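Local coordinates for beta-agarase D (Zobellia galactanivorans, PDB 4ASM), which cleaves the beta-1,4-linkages of agarose at random with retention of anomeric configuration, this chain being its family 16 glycoside hydrolase catalytic domain, at residues A[179-188]-A[199-209]. Residues are numbered along the deposited sequence; the frame is centred on the assembly and turned at random.
Sequences FASKIHLSHH and YQPADLNSWWG
The imidazole of His184 lies flat on the indole of Trp207, an offset stack with the ring planes 7° apart and the centroid of the indole six-membered ring 4.1 Å from that of the imidazole. Ser186 CB rests against the opposite imidazole face, while Gln200 NE2 and Pro201 O come up at its edge. A chi1 of -164° swings the His184 ring across the indole, and its CB sits over the six-membered ring in a CH-pi contact. Phe179 turns an edge toward that indole, CD1 lying 4.0 Å from Trp207 CZ3, and completes an aromatic cluster. Were Trp207 an alanine, His184 would be likely to lose the stack on one face, and Phe179 the indole that its edge meets, leaving the imidazole freer to turn.

Farther along, Pro201 CD sits over the His187 ring, and Gln200 CB over that of His188. A short antiparallel pairing joins strand 207-208 to strand 183-191: Ile183 and Trp208 exchange two backbone hydrogen bonds, and Leu185 N donates to Ser206 O at 2.8 Å, nearly straight at 173°. On the face opposite His184 and Trp207, Ile183 CD1 lies at the edge of the Trp208 ring; Leu185 CD1 meets Trp208 CB at 3.5 Å.

His184 NE2 donates to Pro201 O at 3.0 Å, the acceptor lying in the ring plane, and weakly to Ser206 OG, whose hydroxyl is itself anchored on Asp203 O. On the other nitrogen, ND1 is hydrogen-bonded to OE1 of Glu165, probably the catalytic proton donor, consistent with His184 being a second-shell residue that helps position Glu165 and is itself held by Trp207, Pro201 and Ser206.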
loop_
_atom_site.group_PDB
_atom_site.type_symbol
_atom_site.label_atom_id
_atom_site.label_comp_id
_atom_site.label_asym_id
_atom_site.label_seq_id
_atom_site.Cartn_x
_atom_site.Cartn_y
_atom_site.Cartn_z
ATOM N N PHE A 179 -15.256 4.261 -3.625
ATOM C CA PHE A 179 -13.831 4.018 -3.325
ATOM C C PHE A 179 -12.892 4.660 -4.322
ATOM O O PHE A 179 -11.762 4.994 -3.962
ATOM C CB PHE A 179 -13.549 2.516 -3.167
ATOM C CG PHE A 179 -14.325 1.910 -2.060
ATOM C CD1 PHE A 179 -13.971 2.145 -0.730
ATOM C CD2 PHE A 179 -15.467 1.163 -2.328
ATOM C CE1 PHE A 179 -14.735 1.606 0.316
ATOM C CE2 PHE A 179 -16.223 0.626 -1.294
ATOM C CZ PHE A 179 -15.844 0.857 0.032
ATOM N N ALA A 180 -13.353 4.857 -5.557
ATOM C CA ALA A 180 -12.482 5.367 -6.619
ATOM C C ALA A 180 -11.916 6.760 -6.343
ATOM O O ALA A 180 -10.859 7.118 -6.868
ATOM C CB ALA A 180 -13.199 5.319 -7.975
ATOM N N SER A 181 -12.630 7.553 -5.552
ATOM C CA SER A 181 -12.204 8.911 -5.221
ATOM C C SER A 181 -11.185 8.976 -4.081
ATOM O O SER A 181 -10.719 10.055 -3.733
ATOM C CB SER A 181 -13.414 9.789 -4.865
ATOM O OG SER A 181 -14.015 9.282 -3.703
ATOM N N LYS A 182 -10.825 7.819 -3.506
ATOM C CA LYS A 182 -9.966 7.813 -2.319
ATOM C C LYS A 182 -8.675 7.011 -2.506
ATOM O O LYS A 182 -8.598 6.089 -3.340
ATOM C CB LYS A 182 -10.746 7.245 -1.117
ATOM C CG LYS A 182 -12.042 8.036 -0.801
ATOM C CD LYS A 182 -11.730 9.508 -0.421
ATOM C CE LYS A 182 -12.939 10.284 0.142
ATOM N NZ LYS A 182 -13.927 10.589 -0.920
ATOM N N ILE A 183 -7.660 7.390 -1.735
ATOM C CA ILE A 183 -6.447 6.579 -1.617
ATOM C C ILE A 183 -6.377 6.155 -0.170
ATOM O O ILE A 183 -6.424 6.991 0.728
ATOM C CB ILE A 183 -5.146 7.340 -2.008
ATOM C CG1 ILE A 183 -5.265 7.962 -3.407
ATOM C CG2 ILE A 183 -3.899 6.395 -1.869
ATOM C CD1 ILE A 183 -4.063 8.776 -3.837
ATOM N N HIS A 184 -6.314 4.845 0.063
ATOM C CA HIS A 184 -6.150 4.364 1.429
ATOM C C HIS A 184 -4.710 4.517 1.883
ATOM O O HIS A 184 -3.811 3.906 1.300
ATOM C CB HIS A 184 -6.609 2.910 1.562
ATOM C CG HIS A 184 -6.816 2.476 2.983
ATOM N ND1 HIS A 184 -6.619 1.174 3.389
ATOM C CD2 HIS A 184 -7.159 3.173 4.094
ATOM C CE1 HIS A 184 -6.876 1.078 4.685
ATOM N NE2 HIS A 184 -7.189 2.276 5.139
ATOM N N LEU A 185 -4.513 5.352 2.898
ATOM C CA LEU A 185 -3.184 5.630 3.459
ATOM C C LEU A 185 -3.098 4.745 4.699
ATOM O O LEU A 185 -3.826 4.956 5.683
ATOM C CB LEU A 185 -3.001 7.116 3.795
ATOM C CG LEU A 185 -3.298 8.047 2.613
ATOM C CD1 LEU A 185 -3.196 9.477 3.094
ATOM C CD2 LEU A 185 -2.313 7.765 1.488
ATOM N N SER A 186 -2.267 3.704 4.626
ATOM C CA SER A 186 -2.457 2.567 5.513
ATOM C C SER A 186 -1.163 1.876 5.946
ATOM O O SER A 186 -0.069 2.191 5.485
ATOM C CB SER A 186 -3.391 1.576 4.808
ATOM O OG SER A 186 -3.902 0.565 5.673
ATOM N N HIS A 187 -1.339 0.926 6.856
ATOM C CA HIS A 187 -0.274 0.033 7.301
ATOM C C HIS A 187 -1.000 -1.160 7.876
ATOM O O HIS A 187 -2.210 -1.135 8.011
ATOM C CB HIS A 187 0.633 0.707 8.350
ATOM C CG HIS A 187 0.021 0.797 9.716
ATOM N ND1 HIS A 187 -0.695 1.897 10.141
ATOM C CD2 HIS A 187 0.023 -0.078 10.754
ATOM C CE1 HIS A 187 -1.097 1.701 11.387
ATOM N NE2 HIS A 187 -0.668 0.513 11.789
ATOM N N HIS A 188 -0.274 -2.232 8.189
ATOM C CA HIS A 188 -0.907 -3.331 8.905
ATOM C C HIS A 188 0.047 -3.835 9.963
ATOM O O HIS A 188 1.260 -3.812 9.782
ATOM C CB HIS A 188 -1.189 -4.517 7.978
ATOM C CG HIS A 188 -2.383 -4.373 7.080
ATOM N ND1 HIS A 188 -2.415 -3.541 5.976
ATOM C CD2 HIS A 188 -3.552 -5.050 7.072
ATOM C CE1 HIS A 188 -3.577 -3.684 5.357
ATOM N NE2 HIS A 188 -4.284 -4.597 6.000
ATOM N N TYR A 199 -4.678 -5.888 11.882
ATOM C CA TYR A 199 -5.094 -4.498 12.100
ATOM C C TYR A 199 -4.570 -3.569 10.996
ATOM O O TYR A 199 -3.416 -3.655 10.611
ATOM C CB TYR A 199 -4.588 -3.975 13.443
ATOM C CG TYR A 199 -4.954 -2.523 13.608
ATOM C CD1 TYR A 199 -6.251 -2.169 13.959
ATOM C CD2 TYR A 199 -4.025 -1.513 13.359
ATOM C CE1 TYR A 199 -6.635 -0.832 14.076
ATOM C CE2 TYR A 199 -4.385 -0.157 13.472
ATOM C CZ TYR A 199 -5.697 0.163 13.834
ATOM O OH TYR A 199 -6.075 1.481 13.976
ATOM N N GLN A 200 -5.442 -2.681 10.527
ATOM C CA GLN A 200 -5.091 -1.588 9.626
ATOM C C GLN A 200 -5.944 -0.358 9.984
ATOM O O GLN A 200 -7.016 -0.490 10.593
ATOM C CB GLN A 200 -5.349 -1.984 8.183
ATOM C CG GLN A 200 -6.838 -2.169 7.882
ATOM C CD GLN A 200 -7.078 -2.702 6.495
ATOM O OE1 GLN A 200 -7.573 -3.822 6.300
ATOM N NE2 GLN A 200 -6.676 -1.936 5.525
ATOM N N PRO A 201 -5.467 0.840 9.617
ATOM C CA PRO A 201 -6.279 2.034 9.857
ATOM C C PRO A 201 -7.640 1.963 9.194
ATOM O O PRO A 201 -7.763 1.629 8.008
ATOM C CB PRO A 201 -5.440 3.166 9.265
ATOM C CG PRO A 201 -4.008 2.632 9.384
ATOM C CD PRO A 201 -4.149 1.166 9.045
ATOM N N ALA A 202 -8.655 2.277 10.001
ATOM C CA ALA A 202 -10.047 2.259 9.574
ATOM C C ALA A 202 -10.768 3.561 9.941
ATOM O O ALA A 202 -11.998 3.609 9.935
ATOM C CB ALA A 202 -10.771 1.061 10.182
ATOM N N ASP A 203 -10.010 4.602 10.287
ATOM C CA ASP A 203 -10.616 5.918 10.457
ATOM C C ASP A 203 -11.037 6.451 9.094
ATOM O O ASP A 203 -10.395 6.165 8.060
ATOM C CB ASP A 203 -9.722 6.920 11.220
ATOM C CG ASP A 203 -8.357 7.142 10.588
ATOM O OD1 ASP A 203 -7.600 6.151 10.416
ATOM O OD2 ASP A 203 -8.016 8.316 10.331
ATOM N N LEU A 204 -12.110 7.238 9.092
ATOM C CA LEU A 204 -12.589 7.878 7.868
ATOM C C LEU A 204 -11.443 8.602 7.135
ATOM O O LEU A 204 -11.295 8.492 5.901
ATOM C CB LEU A 204 -13.728 8.845 8.198
ATOM C CG LEU A 204 -14.232 9.716 7.038
ATOM C CD1 LEU A 204 -15.008 8.904 6.023
ATOM C CD2 LEU A 204 -15.060 10.900 7.594
ATOM N N ASN A 205 -10.617 9.321 7.888
ATOM C CA ASN A 205 -9.551 10.128 7.279
ATOM C C ASN A 205 -8.447 9.295 6.607
ATOM O O ASN A 205 -7.673 9.836 5.819
ATOM C CB ASN A 205 -8.951 11.092 8.304
ATOM C CG ASN A 205 -9.853 12.290 8.591
ATOM O OD1 ASN A 205 -10.892 12.509 7.941
ATOM N ND2 ASN A 205 -9.440 13.101 9.578
ATOM N N SER A 206 -8.397 7.985 6.887
ATOM C CA SER A 206 -7.384 7.158 6.220
ATOM C C SER A 206 -7.725 6.920 4.756
ATOM O O SER A 206 -6.880 6.480 3.975
ATOM C CB SER A 206 -7.158 5.818 6.942
ATOM O OG SER A 206 -8.232 4.922 6.760
ATOM N N TRP A 207 -8.979 7.175 4.400
ATOM C CA TRP A 207 -9.421 7.113 3.007
ATOM C C TRP A 207 -9.319 8.549 2.485
ATOM O O TRP A 207 -10.261 9.350 2.593
ATOM C CB TRP A 207 -10.819 6.493 2.919
ATOM C CG TRP A 207 -10.765 5.054 3.319
ATOM C CD1 TRP A 207 -10.866 4.541 4.600
ATOM C CD2 TRP A 207 -10.543 3.932 2.457
ATOM N NE1 TRP A 207 -10.730 3.178 4.570
ATOM C CE2 TRP A 207 -10.530 2.774 3.275
ATOM C CE3 TRP A 207 -10.363 3.787 1.067
ATOM C CZ2 TRP A 207 -10.351 1.485 2.758
ATOM C CZ3 TRP A 207 -10.181 2.490 0.546
ATOM C CH2 TRP A 207 -10.183 1.363 1.399
ATOM N N TRP A 208 -8.139 8.887 1.978
ATOM C CA TRP A 208 -7.789 10.258 1.691
ATOM C C TRP A 208 -8.266 10.690 0.308
ATOM O O TRP A 208 -8.191 9.939 -0.671
ATOM C CB TRP A 208 -6.266 10.431 1.822
ATOM C CG TRP A 208 -5.858 11.800 1.461
ATOM C CD1 TRP A 208 -5.913 12.909 2.254
ATOM C CD2 TRP A 208 -5.416 12.232 0.177
ATOM N NE1 TRP A 208 -5.501 14.013 1.537
ATOM C CE2 TRP A 208 -5.190 13.627 0.261
ATOM C CE3 TRP A 208 -5.171 11.574 -1.042
ATOM C CZ2 TRP A 208 -4.737 14.381 -0.830
ATOM C CZ3 TRP A 208 -4.720 12.322 -2.123
ATOM C CH2 TRP A 208 -4.513 13.714 -2.011
ATOM N N GLY A 209 -8.751 11.923 0.209
ATOM C CA GLY A 209 -9.179 12.450 -1.075
ATOM C C GLY A 209 -8.969 13.957 -1.158
ATOM O O GLY A 209 -8.414 14.581 -0.243
#